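PDB 2NN5: activator of Hsp90 ATPase homologue 1/2-like C-terminal domain-containing protein from Enterococcus faecalis, which is of unknown function but belongs to the AHA1 family, related to activators of the Hsp90 ATPase, and binds magnesium ions. Local coordinates for residues V103-G108 / E132-P137. Residues are numbered along the deposited sequence; the frame is centred on the assembly and turned at random.
Sequences VTWDTG and ENFTTP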
loop_
_atom_site.group_PDB
_atom_site.type_symbol
_atom_site.label_atom_id
_atom_site.label_comp_id
_atom_site.label_asym_id
_atom_site.label_seq_id
_atom_site.Cartn_x
_atom_site.Cartn_y
_atom_site.Cartn_z
ATOM N N VAL A 103 6.404 7.073 4.277
ATOM C CA VAL A 103 5.335 8.076 4.541
ATOM C C VAL A 103 4.675 7.817 5.877
ATOM O O VAL A 103 4.455 6.664 6.242
ATOM C CB VAL A 103 4.227 8.039 3.408
ATOM C CG1 VAL A 103 3.353 9.271 3.510
ATOM C CG2 VAL A 103 4.830 7.961 2.020
ATOM N N THR A 104 4.422 8.891 6.600
ATOM C CA THR A 104 3.688 8.704 7.845
ATOM C C THR A 104 2.262 8.273 7.521
ATOM O O THR A 104 1.637 8.651 6.551
ATOM C CB THR A 104 3.885 9.841 8.888
ATOM O OG1 THR A 104 2.670 10.380 9.409
ATOM C CG2 THR A 104 4.912 10.849 8.466
ATOM N N TRP A 105 1.775 7.350 8.343
ATOM C CA TRP A 105 0.452 6.802 8.110
ATOM C C TRP A 105 -0.228 6.512 9.452
ATOM O O TRP A 105 0.216 5.621 10.178
ATOM C CB TRP A 105 0.531 5.530 7.292
ATOM C CG TRP A 105 -0.812 5.019 6.927
ATOM C CD1 TRP A 105 -1.451 3.931 7.460
ATOM C CD2 TRP A 105 -1.661 5.550 5.930
ATOM N NE1 TRP A 105 -2.697 3.788 6.874
ATOM C CE2 TRP A 105 -2.838 4.766 5.910
ATOM C CE3 TRP A 105 -1.522 6.603 5.011
ATOM C CZ2 TRP A 105 -3.889 5.015 5.004
ATOM C CZ3 TRP A 105 -2.556 6.844 4.111
ATOM C CH2 TRP A 105 -3.744 6.067 4.128
ATOM N N ASP A 106 -1.266 7.282 9.782
ATOM C CA ASP A 106 -1.954 7.094 11.084
ATOM C C ASP A 106 -0.795 7.342 12.104
ATOM O O ASP A 106 -0.003 8.318 11.985
ATOM C CB ASP A 106 -2.575 5.658 11.147
ATOM C CG ASP A 106 -3.713 5.488 12.181
ATOM O OD1 ASP A 106 -3.435 5.595 13.392
ATOM O OD2 ASP A 106 -4.872 5.143 11.765
ATOM N N THR A 107 -0.651 6.478 13.109
ATOM C CA THR A 107 0.428 6.661 14.095
ATOM C C THR A 107 1.686 5.857 13.721
ATOM O O THR A 107 2.637 5.786 14.494
ATOM C CB THR A 107 -0.042 6.192 15.489
ATOM O OG1 THR A 107 -0.348 4.796 15.407
ATOM C CG2 THR A 107 -1.276 7.024 16.022
ATOM N N GLY A 108 1.688 5.240 12.531
ATOM C CA GLY A 108 2.845 4.461 12.067
ATOM C C GLY A 108 3.398 4.972 10.745
ATOM O O GLY A 108 3.380 6.170 10.477
ATOM N N GLU A 132 0.253 -0.063 18.526
ATOM C CA GLU A 132 -0.983 -0.443 19.214
ATOM C C GLU A 132 -2.006 0.701 19.311
ATOM O O GLU A 132 -3.224 0.430 19.403
ATOM C CB GLU A 132 -0.673 -1.054 20.604
ATOM C CG GLU A 132 -1.841 -1.769 21.307
ATOM C CD GLU A 132 -2.712 -0.815 22.125
ATOM O OE1 GLU A 132 -2.213 0.289 22.452
ATOM O OE2 GLU A 132 -3.888 -1.160 22.429
ATOM N N ASN A 133 -1.527 1.963 19.247
ATOM C CA ASN A 133 -2.440 3.117 19.260
ATOM C C ASN A 133 -3.025 3.524 17.894
ATOM O O ASN A 133 -3.706 4.548 17.784
ATOM C CB ASN A 133 -1.795 4.329 19.967
ATOM C CG ASN A 133 -0.652 4.937 19.193
ATOM O OD1 ASN A 133 -0.203 6.061 19.514
ATOM N ND2 ASN A 133 -0.180 4.247 18.166
ATOM N N PHE A 134 -2.805 2.688 16.864
ATOM C CA PHE A 134 -3.430 2.942 15.579
ATOM C C PHE A 134 -4.894 3.233 15.775
ATOM O O PHE A 134 -5.590 2.513 16.511
ATOM C CB PHE A 134 -3.356 1.689 14.716
ATOM C CG PHE A 134 -2.807 1.933 13.373
ATOM C CD1 PHE A 134 -1.487 2.347 13.239
ATOM C CD2 PHE A 134 -3.568 1.698 12.260
ATOM C CE1 PHE A 134 -0.922 2.540 11.999
ATOM C CE2 PHE A 134 -3.021 1.905 11.006
ATOM C CZ PHE A 134 -1.672 2.305 10.889
ATOM N N THR A 135 -5.380 4.258 15.093
ATOM C CA THR A 135 -6.777 4.646 15.220
ATOM C C THR A 135 -7.749 3.705 14.493
ATOM O O THR A 135 -8.849 3.456 14.982
ATOM C CB THR A 135 -6.983 6.142 14.844
ATOM O OG1 THR A 135 -6.723 6.327 13.466
ATOM C CG2 THR A 135 -6.022 6.990 15.609
ATOM N N THR A 136 -7.351 3.160 13.355
ATOM C CA THR A 136 -8.159 2.189 12.594
ATOM C C THR A 136 -7.776 0.789 13.125
ATOM O O THR A 136 -6.586 0.545 13.372
ATOM C CB THR A 136 -7.748 2.270 11.111
ATOM O OG1 THR A 136 -8.019 3.589 10.602
ATOM C CG2 THR A 136 -8.473 1.209 10.256
ATOM N N PRO A 137 -8.740 -0.149 13.255
ATOM C CA PRO A 137 -8.298 -1.517 13.642
ATOM C C PRO A 137 -7.238 -2.003 12.650
ATOM O O PRO A 137 -7.396 -1.825 11.440
ATOM C CB PRO A 137 -9.567 -2.350 13.572
ATOM C CG PRO A 137 -10.701 -1.292 13.805
ATOM C CD PRO A 137 -10.211 -0.053 13.097
HETATM O O HOH W 1 -5.613 4.136 9.091
#
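Asn-133 meets Thr-107, with the amide ND2 of Asn-133 lying 2.8 Å from Thr-107 OG1. The amide is not aimed to bond to it, and the two atoms are only close neighbours. Phe-134 follows and is buried. Its ring lies against the type II' turn of Trp-105 to Gly-108. Asp-106 CB sits over one face in a CH-pi contact, 3.7 Å from the centre of the Phe-134 ring. At the far end of the ring, Phe-134 CZ comes to 3.8 Å from Trp-105 CD1. Thr-135 binds the carboxylate of Asp-106 twice. Thr-135 N donates to Asp-106 OD1 at 2.9 Å and nearly straight (172°), from the syn side. Thr-135 OG1 donates to Asp-106 OD2 at 2.8 Å, from above the carboxylate plane. OD1 also takes Thr-107 N on its anti lone pair, so one oxygen ties the turn to the loop. With CG anti to the backbone N (chi1 -159°), the Asp-106 side chain reaches across the face of the Phe-134 ring to Thr-135. Thr-136 joins through a water, which accepts from its OG1 and donates to Asp-106 OD2. Pro-137 then stands at the N-cap of helix 138-157. This long helix packs on the curved antiparallel sheet, as in the helix-grip fold of the SRPBCC superfamily. The contact ties the hairpin tip between strands 100-105 and 108-116 to the loop leading from strand 121-130 into the helix. Trp-105 NE1 hydrogen-bonds to Asp-141 OD1 of helix 138-157 and its ring meets Trp-145 edge-to-face, while Phe-134 packs on Asp-141 and on Glu-128 of strand 121-130.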